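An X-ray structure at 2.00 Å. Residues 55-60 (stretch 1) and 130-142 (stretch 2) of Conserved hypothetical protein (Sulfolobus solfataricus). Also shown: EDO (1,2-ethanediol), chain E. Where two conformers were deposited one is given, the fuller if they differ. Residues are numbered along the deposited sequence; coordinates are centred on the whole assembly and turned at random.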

ATOM      1  N   ASN A  55      -0.075  14.096 -16.366  1.00 30.42           N
ATOM      2  CA  ASN A  55      -0.979  15.227 -16.653  1.00 28.45           C
ATOM      3  C   ASN A  55      -2.268  14.709 -17.307  1.00 28.64           C
ATOM      4  O   ASN A  55      -2.761  15.215 -18.333  1.00 25.93           O
ATOM      5  CB  ASN A  55      -0.262  16.254 -17.557  1.00 29.37           C
ATOM      6  CG  ASN A  55      -0.977  17.588 -17.640  1.00 24.40           C
ATOM      7  OD1 ASN A  55      -1.623  18.009 -16.699  1.00 25.98           O
ATOM      8  ND2 ASN A  55      -0.874  18.247 -18.785  1.00 20.11           N
ATOM      9  N   LEU A  56      -2.818  13.672 -16.698  1.00 27.86           N
ATOM     10  CA  LEU A  56      -4.097  13.115 -17.118  1.00 29.64           C
ATOM     11  C   LEU A  56      -5.082  13.260 -15.968  1.00 31.20           C
ATOM     12  O   LEU A  56      -4.683  13.180 -14.807  1.00 30.93           O
ATOM     13  CB  LEU A  56      -3.974  11.632 -17.504  1.00 29.62           C
ATOM     14  CG  LEU A  56      -3.308  11.267 -18.841  1.00 33.50           C
ATOM     15  CD1 LEU A  56      -3.055   9.762 -18.885  1.00 39.72           C
ATOM     16  CD2 LEU A  56      -4.134  11.719 -20.014  1.00 33.99           C
ATOM     17  N   PRO A  57      -6.379  13.416 -16.294  1.00 31.65           N
ATOM     18  CA  PRO A  57      -7.396  13.457 -15.262  1.00 31.87           C
ATOM     19  C   PRO A  57      -7.336  12.180 -14.431  1.00 33.54           C
ATOM     20  O   PRO A  57      -6.963  11.116 -14.932  1.00 31.43           O
ATOM     21  CB  PRO A  57      -8.709  13.513 -16.032  1.00 31.11           C
ATOM     22  CG  PRO A  57      -8.377  13.282 -17.448  1.00 36.52           C
ATOM     23  CD  PRO A  57      -6.939  13.476 -17.657  1.00 30.42           C
ATOM     24  N   TYR A  58      -7.674  12.288 -13.162  1.00 34.16           N
ATOM     25  CA  TYR A  58      -7.596  11.143 -12.289  1.00 34.14           C
ATOM     26  C   TYR A  58      -8.524  11.296 -11.091  1.00 35.78           C
ATOM     27  O   TYR A  58      -8.985  12.413 -10.753  1.00 34.27           O
ATOM     28  CB  TYR A  58      -6.152  10.927 -11.824  1.00 35.17           C
ATOM     29  CG  TYR A  58      -5.641  11.999 -10.878  1.00 39.09           C
ATOM     30  CD1 TYR A  58      -5.046  13.173 -11.368  1.00 45.14           C
ATOM     31  CD2 TYR A  58      -5.766  11.853  -9.500  1.00 38.55           C
ATOM     32  CE1 TYR A  58      -4.581  14.182 -10.493  1.00 40.59           C
ATOM     33  CE2 TYR A  58      -5.311  12.862  -8.619  1.00 39.28           C
ATOM     34  CZ  TYR A  58      -4.714  14.006  -9.126  1.00 42.46           C
ATOM     35  OH  TYR A  58      -4.269  14.964  -8.252  1.00 42.68           O
ATOM     36  N   ILE A  59      -8.821  10.132 -10.510  1.00 35.65           N
ATOM     37  CA  ILE A  59      -9.557   9.959  -9.275  1.00 37.09           C
ATOM     38  C   ILE A  59      -8.584   9.229  -8.347  1.00 35.97           C
ATOM     39  O   ILE A  59      -8.053   8.199  -8.717  1.00 36.78           O
ATOM     40  CB  ILE A  59     -10.797   9.048  -9.528  1.00 39.10           C
ATOM     41  CG1 ILE A  59     -11.897   9.822 -10.266  1.00 41.59           C
ATOM     42  CG2 ILE A  59     -11.306   8.401  -8.228  1.00 45.18           C
ATOM     43  CD1 ILE A  59     -12.537  10.921  -9.474  1.00 45.29           C
ATOM     44  N   TYR A  60      -8.328   9.768  -7.165  1.00 35.28           N
ATOM     45  CA  TYR A  60      -7.389   9.144  -6.247  1.00 37.77           C
ATOM     46  C   TYR A  60      -8.073   8.669  -4.985  1.00 39.27           C
ATOM     47  O   TYR A  60      -8.401   9.480  -4.135  1.00 40.06           O
ATOM     48  CB  TYR A  60      -6.291  10.137  -5.881  1.00 38.30           C
ATOM     49  CG  TYR A  60      -5.053   9.502  -5.341  1.00 34.36           C
ATOM     50  CD1 TYR A  60      -5.055   8.846  -4.100  1.00 40.58           C
ATOM     51  CD2 TYR A  60      -3.869   9.529  -6.074  1.00 35.60           C
ATOM     52  CE1 TYR A  60      -3.903   8.257  -3.618  1.00 40.24           C
ATOM     53  CE2 TYR A  60      -2.718   8.962  -5.588  1.00 35.79           C
ATOM     54  CZ  TYR A  60      -2.745   8.320  -4.371  1.00 38.69           C
ATOM     55  OH  TYR A  60      -1.600   7.749  -3.879  1.00 38.67           O
ATOM     56  N   SER A 130     -18.980   6.972 -17.793  1.00 41.01           N
ATOM     57  CA  SER A 130     -19.262   8.414 -17.938  0.50 39.02           C
ATOM     58  C   SER A 130     -18.005   9.276 -17.824  1.00 38.43           C
ATOM     59  O   SER A 130     -17.932  10.354 -18.415  1.00 37.06           O
ATOM     60  CB  SER A 130     -20.280   8.869 -16.899  0.50 38.70           C
ATOM     61  OG  SER A 130     -19.695   8.930 -15.621  0.50 32.25           O
ATOM     62  N   PHE A 131     -17.021   8.816 -17.046  1.00 39.46           N
ATOM     63  CA  PHE A 131     -15.714   9.448 -17.011  1.00 39.72           C
ATOM     64  C   PHE A 131     -15.120   9.350 -18.398  1.00 40.86           C
ATOM     65  O   PHE A 131     -14.585  10.332 -18.922  1.00 41.47           O
ATOM     66  CB  PHE A 131     -14.753   8.742 -16.056  1.00 38.39           C
ATOM     67  CG  PHE A 131     -15.168   8.751 -14.612  1.00 37.32           C
ATOM     68  CD1 PHE A 131     -16.106   9.635 -14.118  1.00 37.03           C
ATOM     69  CD2 PHE A 131     -14.566   7.856 -13.723  1.00 35.72           C
ATOM     70  CE1 PHE A 131     -16.455   9.616 -12.767  1.00 35.62           C
ATOM     71  CE2 PHE A 131     -14.909   7.846 -12.373  1.00 34.68           C
ATOM     72  CZ  PHE A 131     -15.859   8.730 -11.901  1.00 40.11           C
ATOM     73  N   GLU A 132     -15.222   8.154 -18.982  1.00 42.71           N
ATOM     74  CA  GLU A 132     -14.722   7.898 -20.337  1.00 42.76           C
ATOM     75  C   GLU A 132     -15.457   8.736 -21.373  1.00 44.12           C
ATOM     76  O   GLU A 132     -14.819   9.265 -22.277  1.00 45.53           O
ATOM     77  CB  GLU A 132     -14.757   6.391 -20.673  1.00 43.25           C
ATOM     78  CG  GLU A 132     -14.718   6.083 -22.168  1.00 48.85           C
ATOM     79  CD  GLU A 132     -14.155   4.727 -22.522  1.00 47.88           C
ATOM     80  OE1 GLU A 132     -13.296   4.223 -21.776  1.00 39.31           O
ATOM     81  OE2 GLU A 132     -14.547   4.191 -23.588  1.00 46.77           O
ATOM     82  N   GLN A 133     -16.777   8.881 -21.244  1.00 43.97           N
ATOM     83  CA  GLN A 133     -17.541   9.781 -22.137  1.00 44.01           C
ATOM     84  C   GLN A 133     -17.092  11.243 -22.064  1.00 41.70           C
ATOM     85  O   GLN A 133     -17.096  11.954 -23.073  1.00 42.18           O
ATOM     86  CB  GLN A 133     -19.051   9.722 -21.850  1.00 45.84           C
ATOM     87  CG  GLN A 133     -19.871   9.004 -22.925  1.00 51.43           C
ATOM     88  CD  GLN A 133     -19.877   7.477 -22.775  1.00 59.49           C
ATOM     89  OE1 GLN A 133     -20.937   6.844 -22.844  1.00 59.14           O
ATOM     90  NE2 GLN A 133     -18.695   6.882 -22.575  1.00 62.09           N
ATOM     91  N   ALA A 134     -16.711  11.676 -20.863  1.00 38.20           N
ATOM     92  CA  ALA A 134     -16.369  13.063 -20.583  1.00 39.28           C
ATOM     93  C   ALA A 134     -14.904  13.447 -20.934  1.00 39.73           C
ATOM     94  O   ALA A 134     -14.525  14.618 -20.840  1.00 40.18           O
ATOM     95  CB  ALA A 134     -16.653  13.361 -19.106  1.00 36.77           C
ATOM     96  N   SER A 135     -14.098  12.471 -21.345  1.00 39.56           N
ATOM     97  CA  SER A 135     -12.656  12.657 -21.475  1.00 41.30           C
ATOM     98  C   SER A 135     -12.191  12.182 -22.853  1.00 40.36           C
ATOM     99  O   SER A 135     -12.566  11.099 -23.294  1.00 43.62           O
ATOM    100  CB  SER A 135     -11.932  11.872 -20.368  1.00 41.57           C
ATOM    101  OG  SER A 135     -10.614  12.355 -20.154  1.00 40.74           O
ATOM    102  N   LYS A 136     -11.379  12.997 -23.520  1.00 36.38           N
ATOM    103  CA  LYS A 136     -10.713  12.596 -24.766  1.00 36.05           C
ATOM    104  C   LYS A 136      -9.485  11.757 -24.434  1.00 34.65           C
ATOM    105  O   LYS A 136      -9.048  10.926 -25.230  1.00 37.34           O
ATOM    106  CB  LYS A 136     -10.290  13.842 -25.579  1.00 35.42           C
ATOM    107  N   ASP A 137      -8.960  11.962 -23.237  1.00 32.63           N
ATOM    108  CA  ASP A 137      -7.724  11.325 -22.779  1.00 34.59           C
ATOM    109  C   ASP A 137      -8.023  10.175 -21.811  1.00 34.49           C
ATOM    110  O   ASP A 137      -9.154  10.030 -21.355  1.00 37.86           O
ATOM    111  CB  ASP A 137      -6.865  12.385 -22.083  1.00 35.05           C
ATOM    112  CG  ASP A 137      -6.633  13.626 -22.963  1.00 41.06           C
ATOM    113  OD1 ASP A 137      -6.035  13.463 -24.044  1.00 40.60           O
ATOM    114  OD2 ASP A 137      -7.054  14.744 -22.579  1.00 39.41           O
ATOM    115  N   ASN A 138      -7.015   9.352 -21.522  1.00 32.89           N
ATOM    116  CA  ASN A 138      -7.115   8.332 -20.474  1.00 32.54           C
ATOM    117  C   ASN A 138      -7.446   8.993 -19.133  1.00 31.50           C
ATOM    118  O   ASN A 138      -6.955  10.081 -18.830  1.00 28.51           O
ATOM    119  CB  ASN A 138      -5.791   7.554 -20.312  1.00 33.71           C
ATOM    120  CG  ASN A 138      -5.527   6.574 -21.438  1.00 35.15           C
ATOM    121  OD1 ASN A 138      -6.408   6.263 -22.218  1.00 35.09           O
ATOM    122  ND2 ASN A 138      -4.301   6.079 -21.512  1.00 36.04           N
ATOM    123  N   VAL A 139      -8.298   8.344 -18.347  1.00 29.45           N
ATOM    124  CA  VAL A 139      -8.593   8.795 -16.983  1.00 28.86           C
ATOM    125  C   VAL A 139      -8.070   7.696 -16.084  1.00 28.42           C
ATOM    126  O   VAL A 139      -8.328   6.528 -16.331  1.00 29.63           O
ATOM    127  CB  VAL A 139     -10.096   8.946 -16.737  1.00 29.44           C
ATOM    128  CG1 VAL A 139     -10.367   9.367 -15.305  1.00 31.21           C
ATOM    129  CG2 VAL A 139     -10.723   9.929 -17.763  1.00 32.63           C
ATOM    130  N   ILE A 140      -7.335   8.091 -15.058  1.00 30.55           N
ATOM    131  CA  ILE A 140      -6.675   7.167 -14.176  1.00 30.97           C
ATOM    132  C   ILE A 140      -7.501   7.054 -12.921  1.00 30.49           C
ATOM    133  O   ILE A 140      -7.922   8.067 -12.336  1.00 32.20           O
ATOM    134  CB  ILE A 140      -5.259   7.637 -13.861  1.00 32.25           C
ATOM    135  CG1 ILE A 140      -4.486   7.797 -15.174  1.00 28.89           C
ATOM    136  CG2 ILE A 140      -4.579   6.684 -12.867  1.00 36.01           C
ATOM    137  CD1 ILE A 140      -3.160   8.431 -15.025  1.00 35.53           C
ATOM    138  N   ILE A 141      -7.745   5.816 -12.521  1.00 28.58           N
ATOM    139  CA  ILE A 141      -8.454   5.526 -11.301  1.00 31.53           C
ATOM    140  C   ILE A 141      -7.458   4.855 -10.374  1.00 31.30           C
ATOM    141  O   ILE A 141      -6.980   3.744 -10.650  1.00 27.99           O
ATOM    142  CB  ILE A 141      -9.642   4.585 -11.488  1.00 32.93           C
ATOM    143  CG1 ILE A 141     -10.537   5.027 -12.641  1.00 34.79           C
ATOM    144  CG2 ILE A 141     -10.420   4.490 -10.177  1.00 33.38           C
ATOM    145  CD1 ILE A 141     -11.483   6.132 -12.338  1.00 45.80           C
ATOM    146  N   VAL A 142      -7.134   5.557  -9.292  1.00 31.47           N
ATOM    147  CA  VAL A 142      -6.172   5.079  -8.328  1.00 33.07           C
ATOM    148  C   VAL A 142      -6.896   4.534  -7.138  1.00 33.26           C
ATOM    149  O   VAL A 142      -7.712   5.237  -6.503  1.00 32.85           O
ATOM    150  CB  VAL A 142      -5.210   6.211  -7.872  1.00 31.61           C
ATOM    151  CG1 VAL A 142      -4.205   5.705  -6.894  1.00 36.19           C
ATOM    152  CG2 VAL A 142      -4.518   6.833  -9.071  1.00 41.45           C
TER
HETATM  153  C1  EDO E 501      -7.637  15.388  -9.996  1.00 52.36           C
HETATM  154  O1  EDO E 501      -8.109  15.720  -8.685  1.00 51.86           O
HETATM  155  C2  EDO E 501      -8.733  15.586 -11.034  1.00 49.31           C
HETATM  156  O2  EDO E 501      -8.259  15.149 -12.322  1.00 42.21           O

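Two neighbouring parallel strands, 58-60 and 139-142, join these stretches, with Y58, I59 and Y60 in register with I140, I141 and V142. Their backbones supply the polar bonds. I140 N donates to P57 O at 3.1 Å, I59 N donates to I140 O at 2.9 Å, and V142 N donates to I59 O at 2.9 Å. I59 thus turns both its amide and its carbonyl to the partner strand, as alternate residues do in a parallel ladder. P57 has no amide hydrogen to give, but its carbonyl opens the ladder. Close CA-H...O contacts reinforce it: Y58 CA lies 3.1 Å from I140 O, and V139 CA lies 3.5 Å from P57 O. The amide of Y58 instead donates to EDO O2, 3.0 Å from Y58 N, a guest probably from the crystallisation liquor.

The apolar contacts divide between the sheet's two faces. Y58, Y60, I140 and V142 share one. Here V142 CG1 sits over a face of the Y60 ring, 3.8 Å from its centroid and nearly on the normal, a CH-pi contact that a flat aromatic and a compact branched side chain make well. Y58 CB meets I140 CB at 4.0 Å, while the tyrosine's end leads away. On the other face lie I59 and I141; I141 CD1 reaches within 4.1 Å of I59 CB, and I59 CG1 approaches F131 CE2 of the helix at 4.2 Å. Beta-branched residues suit such extended backbone, and their hydrocarbon fills the buried space.

Before the strand, L56 and P57 point toward stretch 2. L56 CD1 touches I140 CD1 at 4.1 Å, and L56 CD2 packs 3.5 Å from D137 CB, using the aliphatic part of a polar residue. P57 CG rests 4.1 Å from V139 CG2. Altogether 591 Å² is buried, at one polar cost: N138 O, covered by L56 and P57, finds no hydrogen-bond partner.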